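Local structure of uracil-DNA glycosylase (Sulfolobus tokodaii str. 7, 4ZBY) at residues W150-E154 and K155-V159; S138-T141 and K142-G145; D2-E5 and K6-E9. The protein belongs to the uracil-DNA glycosylase superfamily and carries an iron/sulfur cluster and a uracil in separate pockets of one compact alpha/beta domain. One frame throughout, in Å; residues are numbered along the deposited sequence. Where two conformers were deposited one is given.

Contact 1: W150-E154 and K155-V159; sequences WKYKE and KEIIV
Trp150 N donates to Ile157 O at 2.7 Å, and Ile157 N returns an equally short bond to Trp150 O, closing a hydrogen-bonded antiparallel pair. The pair belongs to a beta hairpin whose first strand, 148-152, lies at one margin of the mixed central sheet. Beyond the non-hydrogen-bonded pair Lys151-Glu156, a second reciprocal couple joins Tyr152 and Lys155, and a type II' turn from Tyr152 to Lys155 reverses the chain, Lys153 taking the positive phi (53°) at its first corner.

Trp150, Tyr152, Ile157 and Val159 share one face of the sheet. In the conformer described, one of two for this residue, the Tyr152 ring lies between Trp150 CZ2, 3.9 Å off its plane, and Lys153 CG over the centre of the opposite face. In the same conformer Tyr152 CD2 meets Ile157 CD1 at 4.0 Å, the two side chains running side by side, and OH is hydrogen-bonded to Asp111. Val159 CG2 approaches Trp150 CE3, and both residues touch Met133 of helix 123-133.

On the other face Lys151 and Glu156 form a long salt bridge. A bend at chi2 (-87°) carries the lysine chain over the glutamate, and Lys151 CE comes to 3.1 Å from Glu156 OE2, closer than NZ does.

Contact 2: S138-T141 and K142-G145; sequences SSIT and KVRG
The guanidinium of Arg144 has water 1 at its edge, in plane, where NH1 donates to the water oxygen at 2.9 Å; the same water donates a hydrogen bond to Thr141 O. NH2 makes a salt bridge with Asp181, so two terminal nitrogens of the group are tied to different partners. CG sits between the backbone N and the carbonyl carbon (chi1 61°), and further bends at chi2 and chi3 lead to the guanidinium. That course brings Arg144 CG to 3.2 Å from Ile140 O, alongside the helix end. A second water donates to Thr141 O at 2.7 Å and to Arg144 O, so the threonine carbonyl receives two water hydrogens and is linked to both the side chain and the backbone of the arginine.

The segments together form the short helix 140-143 and its two ends. Ser139 is the N-cap: with chi1 at 69° its OG turns back over the first turn and accepts from Lys142 N at 3.2 Å. Ser139 O takes weak bonds from Lys142 N and Val143 N. At the far end Arg144 N donates to Ile140 O at 3.0 Å, a sounder bond, and Arg144 then leaves helical geometry.

Lys142 extends its aliphatic part past both serines, with CB 3.3 Å from Ser138 OG. Val143 CG1 is also close to that hydroxyl. On the side toward helix 123-133, Ile140 CD1 meets Val143 CG2 at 4.2 Å, the side chains crossing at about a right angle, and both residues rest on Thr126 of that helix, with Phe130 reached by the valine. Val143 O accepts from Tyr148 OH.

Contact 3: D2-E5 and K6-E9; sequences DSLE and KIKE
Lys6 N donates to Ser3 OG at 3.0 Å, and Ile7 N donates to Ser3 O at the same distance in an almost straight bond (170°). The serine thus accepts from Lys6 N with its hydroxyl and from Ile7 N with its carbonyl; chi1 of 64° folds OG back toward Lys6. Leu4 O and Glu5 O continue the pattern with Lys8 N and Glu9 N. Water 3 donates to Glu5 O and to Glu9 OE2, joining the backbone of one turn to the side chain of the next.

Asp2 OD1 accepts from Ser3 N, which meets it from above the carboxylate plane, and OD2 forms a salt bridge with Arg108. Lys6 CD passes 3.6 Å from Asp2 OD1, the two side chains crossing at about a right angle, while Lys6 NZ turns to Met1 O. On the side facing helix 96-113, Ile7 CG1 lies 3.7 Å from Asp2 OD1, and Leu4 CD2 approaches Ile7 CD1 at 4.3 Å; both hydrophobic residues pack on Ile112 of that helix. The arrangement is the serine N-cap of an alpha helix, here opening helix 4-12.

How the contacts relate
From the N terminus, contact 3 (2-9) comes first and starts helix 4-12, which rests on helix 96-113 near the iron/sulfur cluster. Contact 2 (138-145) follows much later, in the short helix leaning on helix 123-133, and contact 1 (150-159) comes soon after as the hairpin that ends one side of the sheet. Each is made within one continuous segment, so they lie in series, neither nested nor crossed. Contacts 2 and 3 sit on opposite sides of the chain's centre, their centres about 32 Å apart. Contacts 1 and 2 are linked through helix 123-133, which both touch, and through Tyr148 of the hairpin's first strand.

Contact 1: W150-E154 and K155-V159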
loop_
_atom_site.group_PDB
_atom_site.type_symbol
_atom_site.label_atom_id
_atom_site.label_comp_id
_atom_site.label_asym_id
_atom_site.label_seq_id
_atom_site.Cartn_x
_atom_site.Cartn_y
_atom_site.Cartn_z
ATOM N N TRP A 150 -2.077 3.286 15.401
ATOM C CA TRP A 150 -0.680 3.663 15.363
ATOM C C TRP A 150 -0.553 5.101 15.847
ATOM O O TRP A 150 -0.918 6.034 15.139
ATOM C CB TRP A 150 -0.141 3.502 13.951
ATOM C CG TRP A 150 1.332 3.756 13.747
ATOM C CD1 TRP A 150 2.298 3.929 14.702
ATOM C CD2 TRP A 150 1.991 3.882 12.483
ATOM N NE1 TRP A 150 3.521 4.153 14.100
ATOM C CE2 TRP A 150 3.357 4.124 12.740
ATOM C CE3 TRP A 150 1.559 3.797 11.160
ATOM C CZ2 TRP A 150 4.292 4.277 11.714
ATOM C CZ3 TRP A 150 2.484 3.968 10.139
ATOM C CH2 TRP A 150 3.834 4.214 10.422
ATOM N N LYS A 151 -0.062 5.288 17.063
ATOM C CA LYS A 151 0.233 6.642 17.509
ATOM C C LYS A 151 1.474 7.115 16.769
ATOM O O LYS A 151 2.555 6.536 16.903
ATOM C CB LYS A 151 0.413 6.703 19.026
ATOM C CG LYS A 151 -0.894 6.772 19.752
ATOM C CD LYS A 151 -1.355 8.217 19.875
ATOM C CE LYS A 151 -2.502 8.336 20.870
ATOM N NZ LYS A 151 -2.762 9.747 21.287
ATOM N N TYR A 152 1.318 8.144 15.946
ATOM C CA TYR A 152 2.424 8.589 15.113
ATOM C C TYR A 152 2.471 10.102 15.034
ATOM O O TYR A 152 1.526 10.727 14.562
ATOM C CB TYR A 152 2.327 8.005 13.700
ATOM C CG TYR A 152 3.638 8.091 12.959
ATOM C CD1 TYR A 152 4.827 7.746 13.592
ATOM C CD2 TYR A 152 3.699 8.525 11.641
ATOM C CE1 TYR A 152 6.030 7.822 12.936
ATOM C CE2 TYR A 152 4.907 8.616 10.979
ATOM C CZ TYR A 152 6.073 8.258 11.640
ATOM O OH TYR A 152 7.285 8.326 11.005
ATOM N N LYS A 153 3.591 10.667 15.473
ATOM C CA LYS A 153 3.777 12.121 15.578
ATOM C C LYS A 153 2.621 12.693 16.376
ATOM O O LYS A 153 2.293 12.179 17.452
ATOM C CB LYS A 153 3.883 12.778 14.185
ATOM C CG LYS A 153 5.024 12.219 13.345
ATOM C CD LYS A 153 5.197 12.948 12.015
ATOM C CE LYS A 153 6.354 12.358 11.217
ATOM N NZ LYS A 153 7.619 12.345 12.007
ATOM N N GLU A 154 1.955 13.708 15.830
ATOM C CA GLU A 154 0.911 14.412 16.578
ATOM C C GLU A 154 -0.444 13.712 16.483
ATOM O O GLU A 154 -1.388 14.081 17.175
ATOM C CB GLU A 154 0.789 15.862 16.087
ATOM C CG GLU A 154 0.061 16.033 14.751
ATOM C CD GLU A 154 0.951 15.816 13.529
ATOM O OE1 GLU A 154 2.179 15.642 13.683
ATOM O OE2 GLU A 154 0.413 15.827 12.401
ATOM N N LYS A 155 -0.529 12.694 15.635
ATOM C CA LYS A 155 -1.802 12.062 15.324
ATOM C C LYS A 155 -1.864 10.590 15.700
ATOM O O LYS A 155 -0.933 10.032 16.277
ATOM C CB LYS A 155 -2.100 12.194 13.824
ATOM C CG LYS A 155 -2.353 13.613 13.343
ATOM C CD LYS A 155 -2.290 13.713 11.811
ATOM C CE LYS A 155 -2.618 15.125 11.337
ATOM N NZ LYS A 155 -2.071 15.444 9.981
ATOM N N GLU A 156 -2.998 9.983 15.377
ATOM C CA GLU A 156 -3.162 8.544 15.363
ATOM C C GLU A 156 -3.402 8.155 13.923
ATOM O O GLU A 156 -4.069 8.891 13.187
ATOM C CB GLU A 156 -4.344 8.085 16.208
ATOM C CG GLU A 156 -4.206 8.270 17.704
ATOM C CD GLU A 156 -5.394 7.694 18.458
ATOM O OE1 GLU A 156 -6.459 7.509 17.829
ATOM O OE2 GLU A 156 -5.263 7.419 19.670
ATOM N N ILE A 157 -2.872 7.009 13.518
ATOM C CA ILE A 157 -3.180 6.453 12.210
ATOM C C ILE A 157 -3.828 5.107 12.441
ATOM O O ILE A 157 -3.356 4.322 13.270
ATOM C CB ILE A 157 -1.921 6.289 11.334
ATOM C CG1 ILE A 157 -1.361 7.674 10.981
ATOM C CG2 ILE A 157 -2.258 5.518 10.044
ATOM C CD1 ILE A 157 0.005 7.638 10.346
ATOM N N ILE A 158 -4.930 4.853 11.752
ATOM C CA ILE A 158 -5.594 3.557 11.857
ATOM C C ILE A 158 -5.026 2.641 10.796
ATOM O O ILE A 158 -5.131 2.937 9.603
ATOM C CB ILE A 158 -7.092 3.681 11.645
ATOM C CG1 ILE A 158 -7.709 4.574 12.725
ATOM C CG2 ILE A 158 -7.718 2.332 11.650
ATOM C CD1 ILE A 158 -9.131 5.009 12.395
ATOM N N VAL A 159 -4.418 1.541 11.215
ATOM C CA VAL A 159 -3.850 0.600 10.261
ATOM C C VAL A 159 -4.794 -0.581 10.109
ATOM O O VAL A 159 -5.213 -1.193 11.092
ATOM C CB VAL A 159 -2.446 0.102 10.690
ATOM C CG1 VAL A 159 -1.946 -1.011 9.739
ATOM C CG2 VAL A 159 -1.459 1.259 10.722
#

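Contact 2: S138-T141 and K142-G145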
loop_
_atom_site.group_PDB
_atom_site.type_symbol
_atom_site.label_atom_id
_atom_site.label_comp_id
_atom_site.label_asym_id
_atom_site.label_seq_id
_atom_site.Cartn_x
_atom_site.Cartn_y
_atom_site.Cartn_z
ATOM N N SER A 138 2.128 -11.900 13.428
ATOM C CA SER A 138 2.100 -13.355 13.376
ATOM C C SER A 138 1.999 -13.808 11.921
ATOM O O SER A 138 2.967 -14.281 11.344
ATOM C CB SER A 138 0.932 -13.892 14.197
ATOM O OG SER A 138 -0.254 -13.185 13.876
ATOM N N SER A 139 0.828 -13.632 11.318
ATOM C CA SER A 139 0.644 -13.905 9.896
ATOM C C SER A 139 -0.434 -12.970 9.371
ATOM O O SER A 139 -1.204 -12.440 10.154
ATOM C CB SER A 139 0.258 -15.365 9.664
ATOM O OG SER A 139 -1.048 -15.617 10.149
ATOM N N ILE A 140 -0.504 -12.761 8.063
ATOM C CA ILE A 140 -1.576 -11.929 7.552
ATOM C C ILE A 140 -2.947 -12.551 7.863
ATOM O O ILE A 140 -3.890 -11.825 8.139
ATOM C CB ILE A 140 -1.419 -11.666 6.023
ATOM C CG1 ILE A 140 -2.391 -10.572 5.560
ATOM C CG2 ILE A 140 -1.558 -12.954 5.208
ATOM C CD1 ILE A 140 -2.163 -9.229 6.262
ATOM N N THR A 141 -3.050 -13.873 7.859
ATOM C CA THR A 141 -4.332 -14.526 8.122
ATOM C C THR A 141 -4.807 -14.171 9.527
ATOM O O THR A 141 -5.999 -13.896 9.766
ATOM C CB THR A 141 -4.231 -16.055 7.952
ATOM O OG1 THR A 141 -3.943 -16.360 6.581
ATOM C CG2 THR A 141 -5.530 -16.735 8.330
ATOM N N LYS A 142 -3.860 -14.114 10.451
ATOM C CA LYS A 142 -4.208 -13.952 11.865
ATOM C C LYS A 142 -4.469 -12.498 12.225
ATOM O O LYS A 142 -5.151 -12.213 13.223
ATOM C CB LYS A 142 -3.095 -14.507 12.748
ATOM C CG LYS A 142 -3.149 -16.013 12.883
ATOM C CD LYS A 142 -1.942 -16.549 13.622
ATOM C CE LYS A 142 -2.042 -18.046 13.794
ATOM N NZ LYS A 142 -0.893 -18.571 14.554
ATOM N N VAL A 143 -3.937 -11.575 11.431
ATOM C CA VAL A 143 -4.018 -10.177 11.823
ATOM C C VAL A 143 -4.946 -9.346 10.957
ATOM O O VAL A 143 -5.294 -8.238 11.344
ATOM C CB VAL A 143 -2.624 -9.494 11.846
ATOM C CG1 VAL A 143 -1.616 -10.323 12.666
ATOM C CG2 VAL A 143 -2.119 -9.175 10.415
ATOM N N ARG A 144 -5.344 -9.849 9.789
ATOM C CA ARG A 144 -6.210 -9.048 8.913
ATOM C C ARG A 144 -7.610 -8.884 9.491
ATOM O O ARG A 144 -8.044 -9.664 10.386
ATOM C CB ARG A 144 -6.306 -9.671 7.513
ATOM C CG ARG A 144 -6.912 -11.094 7.501
ATOM C CD ARG A 144 -8.021 -11.227 6.441
ATOM N NE ARG A 144 -9.240 -10.515 6.820
ATOM C CZ ARG A 144 -10.207 -11.020 7.578
ATOM N NH1 ARG A 144 -10.105 -12.247 8.084
ATOM N NH2 ARG A 144 -11.280 -10.290 7.861
ATOM N N GLY A 145 -8.296 -7.849 8.994
ATOM C CA GLY A 145 -9.723 -7.686 9.191
ATOM C C GLY A 145 -10.087 -6.911 10.441
ATOM O O GLY A 145 -11.243 -6.889 10.859
HETATM O O HOH W 1 -8.143 -14.402 7.872
HETATM O O HOH W 2 -7.698 -12.306 11.192
#

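Contact 3: D2-E5 and K6-E9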
loop_
_atom_site.group_PDB
_atom_site.type_symbol
_atom_site.label_atom_id
_atom_site.label_comp_id
_atom_site.label_asym_id
_atom_site.label_seq_id
_atom_site.Cartn_x
_atom_site.Cartn_y
_atom_site.Cartn_z
ATOM N N ASP A 2 11.211 18.103 2.413
ATOM C CA ASP A 2 10.732 16.916 1.716
ATOM C C ASP A 2 9.365 17.181 1.106
ATOM O O ASP A 2 8.630 18.073 1.544
ATOM C CB ASP A 2 10.678 15.711 2.655
ATOM C CG ASP A 2 10.843 14.382 1.911
ATOM O OD1 ASP A 2 11.058 14.404 0.683
ATOM O OD2 ASP A 2 10.773 13.332 2.564
ATOM N N SER A 3 9.037 16.418 0.075
ATOM C CA SER A 3 7.752 16.541 -0.601
ATOM C C SER A 3 7.483 15.271 -1.369
ATOM O O SER A 3 8.407 14.548 -1.689
ATOM C CB SER A 3 7.730 17.751 -1.536
ATOM O OG SER A 3 8.667 17.620 -2.587
ATOM N N LEU A 4 6.214 15.007 -1.673
ATOM C CA LEU A 4 5.880 13.848 -2.491
ATOM C C LEU A 4 6.542 13.991 -3.871
ATOM O O LEU A 4 6.957 12.996 -4.490
ATOM C CB LEU A 4 4.367 13.688 -2.617
ATOM C CG LEU A 4 3.649 13.320 -1.326
ATOM C CD1 LEU A 4 2.165 13.145 -1.609
ATOM C CD2 LEU A 4 4.243 12.030 -0.718
ATOM N N GLU A 5 6.647 15.230 -4.333
ATOM C CA GLU A 5 7.303 15.514 -5.595
ATOM C C GLU A 5 8.765 15.103 -5.581
ATOM O O GLU A 5 9.255 14.536 -6.556
ATOM C CB GLU A 5 7.182 17.011 -5.928
ATOM C CG GLU A 5 5.747 17.458 -6.218
ATOM C CD GLU A 5 5.038 18.119 -5.019
ATOM O OE1 GLU A 5 5.145 17.605 -3.881
ATOM O OE2 GLU A 5 4.361 19.163 -5.223
ATOM N N LYS A 6 9.456 15.397 -4.484
ATOM C CA LYS A 6 10.875 15.085 -4.352
ATOM C C LYS A 6 11.064 13.577 -4.311
ATOM O O LYS A 6 11.944 13.018 -4.969
ATOM C CB LYS A 6 11.448 15.737 -3.091
ATOM C CG LYS A 6 12.925 15.517 -2.819
ATOM C CD LYS A 6 13.295 16.228 -1.511
ATOM C CE LYS A 6 14.784 16.256 -1.230
ATOM N NZ LYS A 6 15.091 17.204 -0.109
ATOM N N ILE A 7 10.223 12.927 -3.526
ATOM C CA ILE A 7 10.266 11.472 -3.421
ATOM C C ILE A 7 10.037 10.826 -4.788
ATOM O O ILE A 7 10.759 9.884 -5.185
ATOM C CB ILE A 7 9.226 10.993 -2.405
ATOM C CG1 ILE A 7 9.560 11.544 -1.020
ATOM C CG2 ILE A 7 9.141 9.442 -2.431
ATOM C CD1 ILE A 7 8.399 11.438 -0.043
ATOM N N LYS A 8 9.042 11.314 -5.520
ATOM C CA LYS A 8 8.767 10.789 -6.855
ATOM C C LYS A 8 9.988 10.889 -7.783
ATOM O O LYS A 8 10.348 9.921 -8.476
ATOM C CB LYS A 8 7.564 11.514 -7.479
ATOM C CG LYS A 8 7.327 11.153 -8.931
ATOM C CD LYS A 8 5.858 11.255 -9.290
ATOM C CE LYS A 8 5.661 11.404 -10.796
ATOM N NZ LYS A 8 4.206 11.295 -11.150
ATOM N N GLU A 9 10.644 12.048 -7.788
ATOM C CA GLU A 9 11.833 12.244 -8.604
ATOM C C GLU A 9 12.951 11.291 -8.247
ATOM O O GLU A 9 13.623 10.753 -9.127
ATOM C CB GLU A 9 12.330 13.670 -8.461
ATOM C CG GLU A 9 11.396 14.641 -9.125
ATOM C CD GLU A 9 11.042 14.190 -10.532
ATOM O OE1 GLU A 9 11.955 14.181 -11.397
ATOM O OE2 GLU A 9 9.865 13.815 -10.761
HETATM O O HOH W 3 8.179 15.048 -9.015
#